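Bifunctional GH43-CE protein (Bacteroides eggerthii, PDB 6MLY) probably cleaves beta-xylosidic linkages in xylans with its family 43 glycoside hydrolase domain, and also carries a carbohydrate esterase domain. Local coordinates at residues G381-D386 against F489-Y494; D394-S399 against G501-D506. All blocks are in the same frame, centred on the assembly; numbering follows the deposited sequence.

How the interactions relate
Both interactions are buried, and both pack the same two sheets of the concanavalin A-like domain against each other. Strands 378-386 and 502-511 are neighbours in one sheet. Strands 488-491 and 395-401 are neighbours in the other, where Ala490 O and Ser399 N make a probable hydrogen bond. Each interaction takes one strand from each sheet, and the segments alternate along the chain. Interaction 1 is apolar, with an aromatic face against a glycine and two branched side chains. Interaction 2 is more mixed, with two alanine methyls, a carbonyl at a ring edge and a carboxylate against the glycine that precedes a strand. Phe505 of interaction 2 also touches Met385 and Leu491 of interaction 1.

Interaction 1 (G381-D386 against F489-Y494); sequences GSVSMD and FALFNY
Gly381, which lies over the ring of Phe489, has its carbonyl O reached by Ser382 OG at 2.9 Å, a weak hydrogen bond within segment 381-386. The contact belongs to a beta sandwich, the concanavalin A-like fold. Strand 378-386 lies in one sheet and strand 488-491 in the facing sheet. The touching parts run only 12° apart, but they face each other across the sandwich and are not paired in one sheet. At one end, Gly381 sits on a face of the Phe489 ring. Its CA makes a CH-pi contact 4.1 Å from the ring centroid, 21° off the normal and shifted toward the rim. Gly381 N lies beyond the rim, above the CE1-CZ edge, 3.5 Å from Phe489 CZ. The ring gets there because Phe489 CG is anti to its own carbonyl carbon (chi1 -65°), which carries it toward the glycine. A serine in place of Phe489 would probably leave the Gly381 backbone without its aromatic cover and open a gap between the sheets. The Phe489 side chain also touches Leu400 and Thr374, and Gly381 pairs through its backbone with Ala446. Further along, the apolar side chains of Val383 and Leu491 reach across from opposite sheets and lie alongside each other. Val383 points across the gap. Leu491 does not start out that way, but its branched end comes over to meet it. The touching is done by one valine methyl: Val383 CG1 lies against both tips of the leucine fork, 3.8 Å from Leu491 CD2 and 4.0 Å from Leu491 CD1.

Interaction 2 (D394-S399 against G501-D506); sequences DFAGLS and GYADFD
Ala396 and Ala503 point their methyls at each other and meet tip to tip, with Ala396 CB 3.7 Å from Ala503 CB. Each CB lies nearly on the line joining the two CA atoms, so the methyls meet head-on, with Asn493 packed against both. The alpha carbons of Ala396 and Ala503 are consequently close, 6.7 Å apart. The touching parts of the two backbones run 9° apart. Asp394-Gly501 and Ala396-Ala503 keep the same register; Phe505 then reaches Gly397, one residue out of step.

Beyond the alanines, the Phe505 ring is turned edge-on to the backbone of Gly397. Gly397 O lies near the ring plane, 4.0 Å from Phe505 CE1 and 4.1 Å from Phe505 CZ. The carbonyl thus meets the hydrogen-bearing rim and not a face. Such a rim carries a slight positive charge, so the contact is probably mildly favourable, though it is long. The Phe505 CB leaves its strand toward segment 394-399, and with CG anti to the carbonyl carbon (chi1 -64°) the ring ends with its CE1-CZ rim at Gly397 O. The same ring touches Leu354, Met385 and Leu491.

At the other end, the carboxylate of Asp394 lies against Gly501, just ahead of strand 502-511. Asp394 OD2 is 3.6 Å from Gly501 CA and 3.9 Å from Gly501 C. This is packing against a residue that has no side chain. The same oxygen also accepts a weak hydrogen bond from Lys391 N.

All six touching residues are buried. The close approach at Ala396 and Ala503 goes with their small side chains; Phe505 fills the wider part of the interface. Strands 395-401 and 502-511 thus meet as members of the two facing antiparallel sheets of a concanavalin A-like beta sandwich.

Interaction 1 (G381-D386 against F489-Y494)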
loop_
_atom_site.group_PDB
_atom_site.type_symbol
_atom_site.label_atom_id
_atom_site.label_comp_id
_atom_site.label_asym_id
_atom_site.label_seq_id
_atom_site.Cartn_x
_atom_site.Cartn_y
_atom_site.Cartn_z
ATOM N N GLY A 381 -2.474 -9.355 -4.534
ATOM C CA GLY A 381 -1.772 -10.629 -4.394
ATOM C C GLY A 381 -2.342 -11.455 -3.253
ATOM O O GLY A 381 -3.009 -10.912 -2.382
ATOM N N SER A 382 -2.078 -12.769 -3.270
ATOM C CA SER A 382 -2.577 -13.710 -2.258
ATOM C C SER A 382 -1.630 -14.906 -2.108
ATOM O O SER A 382 -0.853 -15.217 -3.021
ATOM C CB SER A 382 -3.959 -14.185 -2.607
ATOM O OG SER A 382 -4.857 -13.092 -2.700
ATOM N N VAL A 383 -1.727 -15.587 -0.960
ATOM C CA VAL A 383 -0.980 -16.816 -0.689
ATOM C C VAL A 383 -1.816 -17.744 0.201
ATOM O O VAL A 383 -2.786 -17.319 0.828
ATOM C CB VAL A 383 0.385 -16.516 -0.040
ATOM C CG1 VAL A 383 1.438 -16.134 -1.069
ATOM C CG2 VAL A 383 0.275 -15.448 1.030
ATOM N N SER A 384 -1.434 -19.025 0.203
ATOM C CA SER A 384 -1.815 -20.008 1.210
ATOM C C SER A 384 -0.530 -20.630 1.755
ATOM O O SER A 384 0.326 -21.052 0.970
ATOM C CB SER A 384 -2.738 -21.069 0.647
ATOM O OG SER A 384 -2.907 -22.150 1.561
ATOM N N MET A 385 -0.405 -20.675 3.086
ATOM C CA MET A 385 0.822 -21.094 3.740
ATOM C C MET A 385 0.553 -22.339 4.592
ATOM O O MET A 385 -0.571 -22.820 4.659
ATOM C CB MET A 385 1.380 -19.965 4.614
ATOM C CG MET A 385 2.877 -19.727 4.414
ATOM S SD MET A 385 3.420 -18.037 4.778
ATOM C CE MET A 385 2.395 -17.129 3.624
ATOM N N ASP A 386 1.626 -22.868 5.190
ATOM C CA ASP A 386 1.587 -23.970 6.150
ATOM C C ASP A 386 2.798 -23.811 7.082
ATOM O O ASP A 386 3.952 -23.946 6.644
ATOM C CB ASP A 386 1.564 -25.333 5.447
ATOM C CG ASP A 386 1.117 -26.486 6.335
ATOM O OD1 ASP A 386 1.429 -26.458 7.543
ATOM O OD2 ASP A 386 0.464 -27.410 5.808
ATOM N N PHE A 489 5.328 -7.709 -4.879
ATOM C CA PHE A 489 4.859 -8.785 -4.029
ATOM C C PHE A 489 6.065 -9.662 -3.681
ATOM O O PHE A 489 6.968 -9.817 -4.493
ATOM C CB PHE A 489 3.744 -9.575 -4.719
ATOM C CG PHE A 489 2.486 -8.779 -4.956
ATOM C CD1 PHE A 489 1.727 -8.324 -3.890
ATOM C CD2 PHE A 489 2.059 -8.481 -6.238
ATOM C CE1 PHE A 489 0.572 -7.586 -4.104
ATOM C CE2 PHE A 489 0.905 -7.744 -6.451
ATOM C CZ PHE A 489 0.166 -7.293 -5.385
ATOM N N ALA A 490 6.073 -10.215 -2.465
ATOM C CA ALA A 490 7.242 -10.903 -1.930
ATOM C C ALA A 490 6.811 -12.042 -0.997
ATOM O O ALA A 490 6.164 -11.791 0.026
ATOM C CB ALA A 490 8.117 -9.904 -1.212
ATOM N N LEU A 491 7.159 -13.283 -1.369
ATOM C CA LEU A 491 7.091 -14.426 -0.460
ATOM C C LEU A 491 8.395 -14.442 0.344
ATOM O O LEU A 491 9.465 -14.373 -0.246
ATOM C CB LEU A 491 6.928 -15.746 -1.227
ATOM C CG LEU A 491 5.839 -15.832 -2.300
ATOM C CD1 LEU A 491 5.148 -17.187 -2.253
ATOM C CD2 LEU A 491 4.807 -14.727 -2.185
ATOM N N PHE A 492 8.297 -14.533 1.677
ATOM C CA PHE A 492 9.484 -14.527 2.540
ATOM C C PHE A 492 9.329 -15.544 3.677
ATOM O O PHE A 492 8.244 -16.067 3.905
ATOM C CB PHE A 492 9.756 -13.116 3.071
ATOM C CG PHE A 492 8.725 -12.571 4.027
ATOM C CD1 PHE A 492 7.625 -11.864 3.563
ATOM C CD2 PHE A 492 8.869 -12.738 5.396
ATOM C CE1 PHE A 492 6.689 -11.350 4.448
ATOM C CE2 PHE A 492 7.929 -12.227 6.279
ATOM C CZ PHE A 492 6.839 -11.536 5.803
ATOM N N ASN A 493 10.454 -15.816 4.350
ATOM C CA ASN A 493 10.559 -16.721 5.483
ATOM C C ASN A 493 11.999 -16.697 6.001
ATOM O O ASN A 493 12.872 -17.317 5.405
ATOM C CB ASN A 493 10.198 -18.171 5.138
ATOM C CG ASN A 493 10.385 -19.114 6.312
ATOM O OD1 ASN A 493 10.411 -18.685 7.466
ATOM N ND2 ASN A 493 10.516 -20.401 6.033
ATOM N N TYR A 494 12.231 -16.014 7.126
ATOM C CA TYR A 494 13.579 -15.872 7.662
ATOM C C TYR A 494 13.576 -15.979 9.184
ATOM O O TYR A 494 12.556 -15.756 9.811
ATOM C CB TYR A 494 14.180 -14.531 7.253
ATOM C CG TYR A 494 13.447 -13.323 7.777
ATOM C CD1 TYR A 494 13.969 -12.573 8.816
ATOM C CD2 TYR A 494 12.250 -12.911 7.216
ATOM C CE1 TYR A 494 13.318 -11.448 9.293
ATOM C CE2 TYR A 494 11.586 -11.786 7.677
ATOM C CZ TYR A 494 12.124 -11.049 8.718
ATOM O OH TYR A 494 11.484 -9.936 9.180
#

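Interaction 2 (D394-S399 against G501-D506)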
loop_
_atom_site.group_PDB
_atom_site.type_symbol
_atom_site.label_atom_id
_atom_site.label_comp_id
_atom_site.label_asym_id
_atom_site.label_seq_id
_atom_site.Cartn_x
_atom_site.Cartn_y
_atom_site.Cartn_z
ATOM N N ASP A 394 11.213 -17.340 13.720
ATOM C CA ASP A 394 11.076 -17.260 12.258
ATOM C C ASP A 394 9.853 -16.394 11.923
ATOM O O ASP A 394 8.951 -16.225 12.746
ATOM C CB ASP A 394 10.986 -18.648 11.609
ATOM C CG ASP A 394 12.260 -19.503 11.751
ATOM O OD1 ASP A 394 13.182 -19.045 12.461
ATOM O OD2 ASP A 394 12.325 -20.623 11.140
ATOM N N PHE A 395 9.847 -15.851 10.702
ATOM C CA PHE A 395 8.828 -14.911 10.255
ATOM C C PHE A 395 8.628 -15.080 8.746
ATOM O O PHE A 395 9.517 -14.754 7.979
ATOM C CB PHE A 395 9.249 -13.490 10.644
ATOM C CG PHE A 395 8.239 -12.401 10.383
ATOM C CD1 PHE A 395 6.884 -12.679 10.258
ATOM C CD2 PHE A 395 8.648 -11.079 10.305
ATOM C CE1 PHE A 395 5.969 -11.661 10.029
ATOM C CE2 PHE A 395 7.733 -10.064 10.077
ATOM C CZ PHE A 395 6.395 -10.355 9.941
ATOM N N ALA A 396 7.459 -15.595 8.344
ATOM C CA ALA A 396 7.190 -15.981 6.957
ATOM C C ALA A 396 5.785 -15.539 6.545
ATOM O O ALA A 396 4.813 -15.938 7.169
ATOM C CB ALA A 396 7.340 -17.473 6.809
ATOM N N GLY A 397 5.694 -14.745 5.470
ATOM C CA GLY A 397 4.416 -14.249 4.980
ATOM C C GLY A 397 4.516 -13.635 3.594
ATOM O O GLY A 397 5.324 -14.066 2.767
ATOM N N LEU A 398 3.667 -12.627 3.358
ATOM C CA LEU A 398 3.578 -11.877 2.101
ATOM C C LEU A 398 3.967 -10.420 2.386
ATOM O O LEU A 398 3.654 -9.904 3.461
ATOM C CB LEU A 398 2.142 -11.978 1.574
ATOM C CG LEU A 398 1.872 -11.331 0.217
ATOM C CD1 LEU A 398 2.439 -12.184 -0.906
ATOM C CD2 LEU A 398 0.382 -11.112 0.011
ATOM N N SER A 399 4.664 -9.780 1.437
ATOM C CA SER A 399 5.120 -8.396 1.610
ATOM C C SER A 399 4.863 -7.574 0.342
ATOM O O SER A 399 4.971 -8.086 -0.765
ATOM C CB SER A 399 6.577 -8.345 1.992
ATOM O OG SER A 399 7.097 -7.027 1.845
ATOM N N GLY A 501 14.182 -24.088 10.207
ATOM C CA GLY A 501 12.736 -24.039 10.026
ATOM C C GLY A 501 12.352 -23.653 8.607
ATOM O O GLY A 501 13.116 -22.979 7.914
ATOM N N TYR A 502 11.152 -24.078 8.194
ATOM C CA TYR A 502 10.643 -23.882 6.837
ATOM C C TYR A 502 9.188 -23.399 6.883
ATOM O O TYR A 502 8.570 -23.374 7.941
ATOM C CB TYR A 502 10.777 -25.177 6.032
ATOM C CG TYR A 502 10.091 -26.374 6.640
ATOM C CD1 TYR A 502 8.812 -26.741 6.249
ATOM C CD2 TYR A 502 10.723 -27.152 7.600
ATOM C CE1 TYR A 502 8.176 -27.842 6.802
ATOM C CE2 TYR A 502 10.101 -28.257 8.161
ATOM C CZ TYR A 502 8.822 -28.602 7.762
ATOM O OH TYR A 502 8.200 -29.687 8.305
ATOM N N ALA A 503 8.677 -23.008 5.712
ATOM C CA ALA A 503 7.311 -22.540 5.513
ATOM C C ALA A 503 6.861 -22.921 4.101
ATOM O O ALA A 503 7.450 -22.471 3.122
ATOM C CB ALA A 503 7.243 -21.048 5.716
ATOM N N ASP A 504 5.829 -23.760 3.998
ATOM C CA ASP A 504 5.323 -24.185 2.701
ATOM C C ASP A 504 4.391 -23.095 2.163
ATOM O O ASP A 504 3.749 -22.407 2.938
ATOM C CB ASP A 504 4.610 -25.536 2.788
ATOM C CG ASP A 504 5.433 -26.626 3.454
ATOM O OD1 ASP A 504 6.681 -26.525 3.420
ATOM O OD2 ASP A 504 4.816 -27.563 4.015
ATOM N N PHE A 505 4.364 -22.939 0.835
ATOM C CA PHE A 505 3.387 -22.109 0.130
ATOM C C PHE A 505 2.680 -22.969 -0.922
ATOM O O PHE A 505 3.343 -23.510 -1.815
ATOM C CB PHE A 505 4.058 -20.925 -0.569
ATOM C CG PHE A 505 4.717 -19.919 0.339
ATOM C CD1 PHE A 505 4.137 -18.681 0.568
ATOM C CD2 PHE A 505 5.933 -20.196 0.944
ATOM C CE1 PHE A 505 4.757 -17.745 1.380
ATOM C CE2 PHE A 505 6.545 -19.262 1.766
ATOM C CZ PHE A 505 5.956 -18.038 1.983
ATOM N N ASP A 506 1.351 -23.102 -0.807
ATOM C CA ASP A 506 0.572 -23.925 -1.742
ATOM C C ASP A 506 0.508 -23.225 -3.106
ATOM O O ASP A 506 0.662 -23.876 -4.143
ATOM C CB ASP A 506 -0.835 -24.232 -1.215
ATOM C CG ASP A 506 -1.600 -25.250 -2.051
ATOM O OD1 ASP A 506 -0.946 -26.035 -2.780
ATOM O OD2 ASP A 506 -2.844 -25.251 -1.976
#